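Imidazoleglycerol-phosphate dehydratase (Pyrococcus furiosus, PDB 5DNL) catalyses the manganese-dependent dehydration of imidazoleglycerol phosphate to 3-(imidazol-4-yl)-2-oxopropyl phosphate, the sixth step of histidine biosynthesis. Local coordinates at the interface of chains A and B and the interface of chains A and C. Residues are numbered along the deposited sequence; one frame, centred on the assembly and turned at random. Chains: chain A/B/C, Imidazoleglycerol-phosphate dehydratase.

Contact 1: the interface of chains A and B. Residues chain A 92, 133, 135; chain B 83, 85, 87-88.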
# COMPACT_ATOMS: atom_id res chain seq x y z
N SER A 92 -4.30 1.34 -39.26
CA SER A 92 -4.35 0.06 -39.95
C SER A 92 -5.76 -0.20 -40.43
O SER A 92 -6.72 -0.11 -39.63
CB SER A 92 -3.90 -1.06 -39.00
OG SER A 92 -3.91 -2.35 -39.63
N THR A 133 -12.64 -2.67 -41.22
CA THR A 133 -11.97 -2.69 -39.93
C THR A 133 -10.96 -1.56 -39.90
O THR A 133 -10.08 -1.51 -40.75
CB THR A 133 -11.22 -4.04 -39.79
OG1 THR A 133 -12.09 -5.15 -40.04
CG2 THR A 133 -10.58 -4.20 -38.42
N HIS A 135 -8.21 0.52 -37.25
CA HIS A 135 -7.52 0.77 -36.01
C HIS A 135 -6.76 2.08 -36.12
O HIS A 135 -6.02 2.31 -37.09
CB HIS A 135 -6.50 -0.32 -35.72
CG HIS A 135 -7.09 -1.61 -35.28
ND1 HIS A 135 -7.15 -1.96 -33.96
CD2 HIS A 135 -7.62 -2.64 -35.99
CE1 HIS A 135 -7.73 -3.15 -33.86
NE2 HIS A 135 -8.00 -3.59 -35.07
N PRO B 83 -4.40 -6.41 -39.12
CA PRO B 83 -5.60 -6.37 -38.31
C PRO B 83 -6.47 -7.59 -38.60
O PRO B 83 -6.45 -8.15 -39.71
CB PRO B 83 -6.28 -5.09 -38.77
CG PRO B 83 -5.89 -4.97 -40.20
CD PRO B 83 -4.55 -5.59 -40.35
N ASP B 85 -10.43 -7.77 -37.11
CA ASP B 85 -11.38 -7.22 -36.16
C ASP B 85 -10.61 -6.59 -34.98
O ASP B 85 -9.80 -5.69 -35.21
CB ASP B 85 -12.38 -8.30 -35.74
CG ASP B 85 -13.21 -8.83 -36.90
OD1 ASP B 85 -13.00 -8.39 -38.06
OD2 ASP B 85 -14.10 -9.65 -36.64
N ALA B 87 -8.12 -7.68 -33.29
CA ALA B 87 -6.69 -8.01 -33.26
C ALA B 87 -5.89 -7.07 -34.15
O ALA B 87 -6.36 -6.66 -35.23
CB ALA B 87 -6.42 -9.44 -33.70
N LEU B 88 -4.68 -6.74 -33.70
CA LEU B 88 -3.74 -5.97 -34.49
C LEU B 88 -2.37 -6.51 -34.15
O LEU B 88 -1.95 -6.40 -32.99
CB LEU B 88 -3.82 -4.49 -34.17
CG LEU B 88 -2.99 -3.56 -35.05
CD1 LEU B 88 -3.46 -3.64 -36.48
CD2 LEU B 88 -3.09 -2.12 -34.54
O HOH W 1 -13.62 -5.86 -38.22
O HOH W 2 -10.72 -7.65 -40.15

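Contact 2: the interface of chains A and C. Residues chain A 26, 29, 114, 145, 149; chain C 50, 52-53.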
# COMPACT_ATOMS: atom_id res chain seq x y z
N ILE A 26 -12.15 22.96 -38.81
CA ILE A 26 -11.31 21.86 -38.35
C ILE A 26 -11.49 20.64 -39.26
O ILE A 26 -10.51 20.03 -39.71
CB ILE A 26 -11.60 21.44 -36.89
CG1 ILE A 26 -11.48 22.64 -35.92
CG2 ILE A 26 -10.75 20.26 -36.47
CD1 ILE A 26 -10.08 23.11 -35.65
N HIS A 29 -9.95 21.03 -42.69
CA HIS A 29 -8.50 20.79 -42.63
C HIS A 29 -8.20 19.29 -42.57
O HIS A 29 -7.35 18.80 -43.28
CB HIS A 29 -7.88 21.54 -41.45
CG HIS A 29 -6.40 21.39 -41.32
ND1 HIS A 29 -5.54 21.47 -42.40
CD2 HIS A 29 -5.62 21.24 -40.23
CE1 HIS A 29 -4.30 21.31 -41.97
NE2 HIS A 29 -4.32 21.20 -40.66
N PHE A 114 -10.91 20.17 -31.57
CA PHE A 114 -10.42 18.82 -31.69
C PHE A 114 -10.98 18.06 -30.50
O PHE A 114 -10.79 18.45 -29.34
CB PHE A 114 -8.89 18.78 -31.70
CG PHE A 114 -8.29 19.29 -32.98
CD1 PHE A 114 -8.00 20.64 -33.15
CD2 PHE A 114 -8.01 18.42 -34.03
CE1 PHE A 114 -7.43 21.10 -34.33
CE2 PHE A 114 -7.46 18.87 -35.21
CZ PHE A 114 -7.19 20.21 -35.36
N HIS A 145 -3.96 18.46 -31.92
CA HIS A 145 -3.98 18.73 -33.36
C HIS A 145 -3.01 17.79 -34.05
O HIS A 145 -3.33 17.20 -35.09
CB HIS A 145 -3.57 20.19 -33.57
CG HIS A 145 -3.71 20.72 -34.97
ND1 HIS A 145 -4.17 22.00 -35.19
CD2 HIS A 145 -3.34 20.24 -36.18
CE1 HIS A 145 -4.14 22.26 -36.48
NE2 HIS A 145 -3.63 21.22 -37.10
N GLU A 149 -4.54 15.16 -36.61
CA GLU A 149 -4.13 15.32 -38.01
C GLU A 149 -3.27 14.14 -38.47
O GLU A 149 -3.42 13.69 -39.60
CB GLU A 149 -3.42 16.66 -38.27
CG GLU A 149 -3.22 16.96 -39.74
CD GLU A 149 -2.65 18.31 -40.02
OE1 GLU A 149 -2.61 19.18 -39.11
OE2 GLU A 149 -2.18 18.47 -41.17
N LEU C 50 -6.85 28.20 -38.61
CA LEU C 50 -6.98 27.62 -37.29
C LEU C 50 -5.98 28.28 -36.33
O LEU C 50 -4.85 28.56 -36.71
CB LEU C 50 -6.72 26.11 -37.33
CG LEU C 50 -7.65 25.25 -38.18
CD1 LEU C 50 -7.25 23.79 -38.04
CD2 LEU C 50 -9.11 25.49 -37.83
N HIS C 52 -4.13 27.13 -33.91
CA HIS C 52 -2.83 26.46 -33.77
C HIS C 52 -1.88 26.92 -34.87
O HIS C 52 -0.72 27.22 -34.60
CB HIS C 52 -3.04 24.97 -33.82
CG HIS C 52 -1.81 24.11 -33.73
ND1 HIS C 52 -1.78 23.00 -32.91
CD2 HIS C 52 -0.62 24.12 -34.38
CE1 HIS C 52 -0.64 22.36 -33.07
NE2 HIS C 52 0.09 23.02 -33.95
N HIS C 53 -2.37 26.92 -36.10
CA HIS C 53 -1.52 27.35 -37.22
C HIS C 53 -1.05 28.81 -37.00
O HIS C 53 0.09 29.14 -37.28
CB HIS C 53 -2.22 27.23 -38.56
CG HIS C 53 -2.62 25.83 -38.92
ND1 HIS C 53 -3.65 25.57 -39.80
CD2 HIS C 53 -2.14 24.62 -38.54
CE1 HIS C 53 -3.78 24.26 -39.94
NE2 HIS C 53 -2.87 23.67 -39.21

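Contact 1: the interface of chains A and B
With CG anti to the carbonyl carbon (chi1 -74°), A:His135 reaches out of its strand toward chain B, while B:Leu88, whose CG lies anti to the backbone N (chi1 -173°), passes it in the opposite direction. The imidazole thereby places NE2 on a backbone carbonyl: it donates a hydrogen bond to B:Asp85 O at 2.8 Å. The acceptor lies close to the ring plane, and the approach is almost end-on to the carbonyl, with a C=O...N angle of 166°. This direct bond should limit turning of the ring about its CB-CG bond. Beneath the rim of one ring face sits B:Leu88 CB, and the CD1 branch of the same leucine reaches A:Ser92 CB at 3.6 Å. B:Pro83 packs nearby, its CB 3.9 Å from A:His135 CD2, and its CG and CD border the hydroxyl OG of A:Ser92. Beyond the histidine, waters bridge the two chains. The A:Thr133 hydroxyl OG1 meets one water at 2.5 Å, and the carboxylate oxygen B:Asp85 OD1 lies 2.6 Å from that same water. A second water joins OG1 to both the backbone N and OD1 of B:Asp85, while the methyl CG2 of A:Thr133 rests against the aspartate backbone. The patch is thus formed by strands 87-94 and 133-140 of chain A, set against the hairpin turn of chain B and the adjoining ends of strands 77-84 and 87-94.

Contact 2: the interface of chains A and C
C:Leu50 holds an extended backbone just ahead of helix 51-69, whose first turn presents C:His52 and C:His53, whereas A:Ile26 and A:His29 lie one turn apart on helix 25-38. The leucine pushes its two methyls between chain A side chains: CD2 packs tightly on A:Ile26 CD1 at 3.4 Å, and CD1 lies 3.7 Å from A:His29 CD2. A:His29 extends with CG anti to its own N (chi1 -179°) and meets C:His53 from the opposite direction. Their planes stand at 90°, the CE1 corner of C:His53 pointing at one face of A:His29 near its rim. The A:His145 side chain crosses that of C:His53 at about a right angle, but the rings meet edge-to-face with planes only 59° apart; its NE2 is 3.3 Å from the NE2 of C:His53, and its CB and ring also rest on C:His52. Within chain A, A:Phe114 CZ covers part of one face of A:His145, which helps to set that ring. NE2 of A:His29, A:His145 and C:His53 therefore converge beside the A:Glu149 carboxylate, OE1 lying 4.5 Å from C:His53 NE2. The clustering fits one of the two manganese sites typical of this family, so these groups probably share an ion. An alanine in place of A:His29 would probably cost that ion a nitrogen ligand and leave C:His53 and the C:Leu50 methyl without the ring they pack on. C:His52 is itself a manganese ligand, and C:His52 and C:His53 both border the bound inhibitor. The active site thus lies where chain A helices 25-38 and 144-162 face the start of chain C helix 51-69.

The centres of the C-alpha atoms of contacts 1 and 2 lie about 26 Å apart, and chain A takes part in both without lending the same residue twice. Contact 1 uses its strands, contact 2 mainly its helices. The two are close in sequence, however, for strand 133-140 of contact 1 is followed by a short loop and then helix 144-162 of contact 2. Because neither interface is an exact two-fold, each subunit can offer either half of each contact to different neighbours. Repeated through the 24 copies, contact 1 would help hold the shell together, while contact 2, with its probable metal ligands, probably makes assembly a condition for complete active sites.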